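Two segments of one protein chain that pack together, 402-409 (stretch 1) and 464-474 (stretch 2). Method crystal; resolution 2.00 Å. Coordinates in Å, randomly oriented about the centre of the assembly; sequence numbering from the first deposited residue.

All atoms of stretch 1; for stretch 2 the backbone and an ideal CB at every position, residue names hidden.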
# COMPACT_ATOMS: atom_id res chain seq x y z
N TYR A 402 -7.95 15.94 -16.52
CA TYR A 402 -9.35 15.50 -16.57
C TYR A 402 -10.30 16.57 -16.02
O TYR A 402 -9.88 17.55 -15.42
CB TYR A 402 -9.52 14.18 -15.81
CG TYR A 402 -8.77 13.01 -16.42
CD1 TYR A 402 -9.42 12.12 -17.28
CD2 TYR A 402 -7.41 12.78 -16.15
CE1 TYR A 402 -8.76 11.05 -17.84
CE2 TYR A 402 -6.74 11.71 -16.71
CZ TYR A 402 -7.42 10.85 -17.55
OH TYR A 402 -6.77 9.79 -18.12
N GLU A 403 -11.60 16.36 -16.22
CA GLU A 403 -12.56 17.32 -15.74
C GLU A 403 -13.20 16.96 -14.40
O GLU A 403 -13.28 17.81 -13.52
CB GLU A 403 -13.61 17.62 -16.80
CG GLU A 403 -13.03 18.46 -17.94
CD GLU A 403 -14.07 18.90 -18.95
OE1 GLU A 403 -15.11 18.21 -19.10
OE2 GLU A 403 -13.84 19.93 -19.62
N VAL A 404 -13.63 15.70 -14.26
CA VAL A 404 -14.40 15.29 -13.09
C VAL A 404 -13.93 13.91 -12.60
O VAL A 404 -13.60 13.04 -13.40
CB VAL A 404 -15.92 15.21 -13.40
CG1 VAL A 404 -16.71 14.70 -12.19
CG2 VAL A 404 -16.46 16.56 -13.86
N TYR A 405 -13.91 13.74 -11.28
CA TYR A 405 -13.55 12.47 -10.64
C TYR A 405 -14.81 11.77 -10.16
O TYR A 405 -15.67 12.40 -9.54
CB TYR A 405 -12.60 12.71 -9.45
CG TYR A 405 -12.07 11.42 -8.83
CD1 TYR A 405 -10.83 10.92 -9.19
CD2 TYR A 405 -12.84 10.71 -7.89
CE1 TYR A 405 -10.35 9.73 -8.64
CE2 TYR A 405 -12.37 9.52 -7.35
CZ TYR A 405 -11.14 9.03 -7.72
OH TYR A 405 -10.68 7.85 -7.18
N LEU A 406 -14.89 10.46 -10.40
CA LEU A 406 -15.99 9.58 -9.93
C LEU A 406 -15.55 8.50 -8.92
O LEU A 406 -14.53 7.86 -9.10
CB LEU A 406 -16.62 8.86 -11.13
CG LEU A 406 -17.13 9.65 -12.33
CD1 LEU A 406 -17.73 8.69 -13.34
CD2 LEU A 406 -18.17 10.68 -11.87
N THR A 407 -16.38 8.25 -7.91
CA THR A 407 -16.16 7.20 -6.92
C THR A 407 -17.52 6.62 -6.60
O THR A 407 -18.50 7.37 -6.43
CB THR A 407 -15.48 7.73 -5.62
OG1 THR A 407 -15.67 6.78 -4.56
CG2 THR A 407 -16.09 9.07 -5.18
N ALA A 408 -17.56 5.30 -6.55
CA ALA A 408 -18.69 4.52 -6.08
C ALA A 408 -18.29 3.68 -4.86
O ALA A 408 -18.97 2.73 -4.49
CB ALA A 408 -19.18 3.62 -7.20
N SER A 409 -17.16 4.03 -4.25
CA SER A 409 -16.76 3.39 -3.01
C SER A 409 -17.81 3.62 -1.94
O SER A 409 -18.30 4.75 -1.76
CB SER A 409 -15.39 3.91 -2.55
OG SER A 409 -15.05 3.35 -1.29
N UNK A 464 -28.68 7.02 -11.05
CA UNK A 464 -28.33 8.17 -10.23
C UNK A 464 -27.03 8.81 -10.68
O UNK A 464 -26.99 10.01 -10.96
CB UNK A 464 -28.23 7.76 -8.76
N UNK A 465 -25.95 8.03 -10.76
CA UNK A 465 -24.67 8.56 -11.24
C UNK A 465 -24.80 9.18 -12.64
O UNK A 465 -24.32 10.30 -12.87
CB UNK A 465 -23.62 7.45 -11.26
N UNK A 466 -25.45 8.45 -13.56
CA UNK A 466 -25.69 8.97 -14.92
C UNK A 466 -26.37 10.34 -14.88
O UNK A 466 -25.89 11.27 -15.52
CB UNK A 466 -26.55 7.99 -15.72
N UNK A 467 -27.45 10.44 -14.10
CA UNK A 467 -28.20 11.70 -13.94
C UNK A 467 -27.33 12.82 -13.38
O UNK A 467 -27.45 13.98 -13.80
CB UNK A 467 -29.40 11.48 -13.02
N UNK A 468 -26.46 12.49 -12.43
CA UNK A 468 -25.62 13.50 -11.80
C UNK A 468 -24.49 14.00 -12.71
O UNK A 468 -24.19 15.20 -12.74
CB UNK A 468 -25.03 12.93 -10.51
N UNK A 469 -23.87 13.08 -13.44
CA UNK A 469 -22.86 13.43 -14.43
C UNK A 469 -23.50 14.38 -15.44
O UNK A 469 -22.98 15.47 -15.67
CB UNK A 469 -22.30 12.18 -15.12
N UNK A 470 -24.62 13.95 -16.02
CA UNK A 470 -25.34 14.75 -17.02
C UNK A 470 -25.71 16.13 -16.50
O UNK A 470 -25.50 17.12 -17.19
CB UNK A 470 -26.61 14.02 -17.47
N UNK A 471 -26.22 16.20 -15.27
CA UNK A 471 -26.55 17.46 -14.62
C UNK A 471 -25.38 18.44 -14.46
O UNK A 471 -25.55 19.66 -14.61
CB UNK A 471 -27.14 17.16 -13.24
N UNK A 472 -24.19 17.91 -14.18
CA UNK A 472 -22.99 18.75 -13.98
C UNK A 472 -22.66 19.50 -15.26
O UNK A 472 -22.33 20.69 -15.23
CB UNK A 472 -21.79 17.90 -13.54
N UNK A 473 -22.74 18.80 -16.38
CA UNK A 473 -22.44 19.39 -17.66
C UNK A 473 -23.59 20.26 -18.18
O UNK A 473 -23.37 21.38 -18.63
CB UNK A 473 -22.11 18.29 -18.67
N UNK A 474 -24.81 19.74 -18.06
CA UNK A 474 -25.99 20.40 -18.62
C UNK A 474 -26.35 21.68 -17.87
O UNK A 474 -26.83 22.63 -18.49
CB UNK A 474 -27.18 19.44 -18.60

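Stretch 2 is a helix running almost antiparallel to strand 404-406, at 171°, with the axes 11.3 Å apart at their closest. That gap leaves room for side chains but no contact between the two backbones, so side chains bridge it, some from CB bonds aimed at stretch 1 and others reaching across from sideways starts.

Position 464 points out of reach of stretch 1, which therefore sets no demand; any helix-compatible residue would do, and it is Ala464.

At 465 CA-to-CB points toward the strand, yet nothing of stretch 1 lies within 5.5 Å of the ideal CB. Past it lies the carbonyl of Thr407, an acceptor. A long side chain is needed to span the distance, and one ending in a donor gains most; tyrosine, arginine or lysine would suit. The residue is Tyr465, chi1 m. Its OH donates to Thr407 O at 2.7 Å, with the carbonyl at the ring edge, while Ala408 CB lies 4.3 Å from Tyr465 CZ, adding an apolar contact beside the polar one.

Positions 466, 467 and 468 are out of reach, and the visible half places little restriction on them. They are Ala466, Ala467 and Lys468; the lysine looks to its own helix, bonding to 471.

Position 469 pairs with Val404 in register, CA to CA 8.8 Å. Its CB points sideways, and the ideal CB is 5.5 Å from Leu406 CD2. A medium-sized apolar chain able to bend back would suit: isoleucine, leucine or methionine. Ile469 is found, chi1 m and chi2 t, and its end comes nearer than its CB direction suggests, with CD1 4.0 Å from Leu406 CD1.

Positions 470 and 471 are again out of reach and open to many choices; they are Cys470 and Gln471, the latter accepting the lysine bond, Lys468 NZ to Gln471 OE1, at 2.8 Å.

At 472 CB points toward stretch 1, where Val404 offers methyl groups. With no atom within 5.5 Å of the ideal CB, a branched or extended apolar residue is favoured, such as leucine or methionine. Leu472, chi1 t, puts its CD1 3.8 Å from Val404 CG2.

Position 473 starts sideways, but the carboxylate of Glu403 lies farther along. A long donor, whether lysine, arginine or tyrosine, could reach for it. The answer is Tyr473, whose OH donates to Glu403 OE1 at 2.8 Å, the acceptor lying at the ring edge. The same OH is 4.1 Å from Val404 CG2, so the hydroxyl that bonds the acid also sits beside the valine methyl.

Position 474 is out of reach and unconstrained here; it is Gln474.

Stretch 2 (464-474) AYAAKICQLYQ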
# COMPACT_ATOMS: atom_id res chain seq x y z
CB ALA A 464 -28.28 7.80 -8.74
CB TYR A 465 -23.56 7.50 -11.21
CG TYR A 465 -22.90 7.35 -9.86
CD1 TYR A 465 -21.71 8.03 -9.57
CD2 TYR A 465 -23.47 6.55 -8.87
CE1 TYR A 465 -21.10 7.91 -8.33
CE2 TYR A 465 -22.87 6.41 -7.64
CZ TYR A 465 -21.69 7.08 -7.37
OH TYR A 465 -21.11 6.94 -6.12
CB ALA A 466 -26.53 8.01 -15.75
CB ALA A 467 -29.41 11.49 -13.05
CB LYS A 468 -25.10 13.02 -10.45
CG LYS A 468 -26.12 13.16 -9.33
CD LYS A 468 -26.64 14.59 -9.26
CE LYS A 468 -27.64 14.77 -8.15
NZ LYS A 468 -28.07 16.19 -8.08
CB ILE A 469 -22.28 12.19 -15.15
CG1 ILE A 469 -21.42 11.35 -14.19
CG2 ILE A 469 -21.46 12.61 -16.36
CD1 ILE A 469 -21.29 9.88 -14.58
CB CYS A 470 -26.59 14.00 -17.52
SG CYS A 470 -26.18 12.61 -18.59
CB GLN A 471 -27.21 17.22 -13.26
CG GLN A 471 -27.65 18.49 -12.55
CD GLN A 471 -28.20 18.22 -11.16
OE1 GLN A 471 -28.30 17.07 -10.73
NE2 GLN A 471 -28.55 19.28 -10.45
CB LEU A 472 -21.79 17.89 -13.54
CG LEU A 472 -20.46 18.58 -13.20
CD1 LEU A 472 -19.70 17.71 -12.20
CD2 LEU A 472 -19.60 18.82 -14.44
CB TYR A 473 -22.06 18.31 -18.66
CG TYR A 473 -20.66 17.79 -18.46
CD1 TYR A 473 -19.56 18.50 -18.94
CD2 TYR A 473 -20.43 16.58 -17.80
CE1 TYR A 473 -18.27 18.03 -18.77
CE2 TYR A 473 -19.14 16.10 -17.63
CZ TYR A 473 -18.06 16.82 -18.10
OH TYR A 473 -16.78 16.34 -17.93
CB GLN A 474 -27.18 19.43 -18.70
CG GLN A 474 -26.97 18.32 -19.73
CD GLN A 474 -28.07 17.26 -19.77
OE1 GLN A 474 -28.76 17.00 -18.77
NE2 GLN A 474 -28.24 16.64 -20.93
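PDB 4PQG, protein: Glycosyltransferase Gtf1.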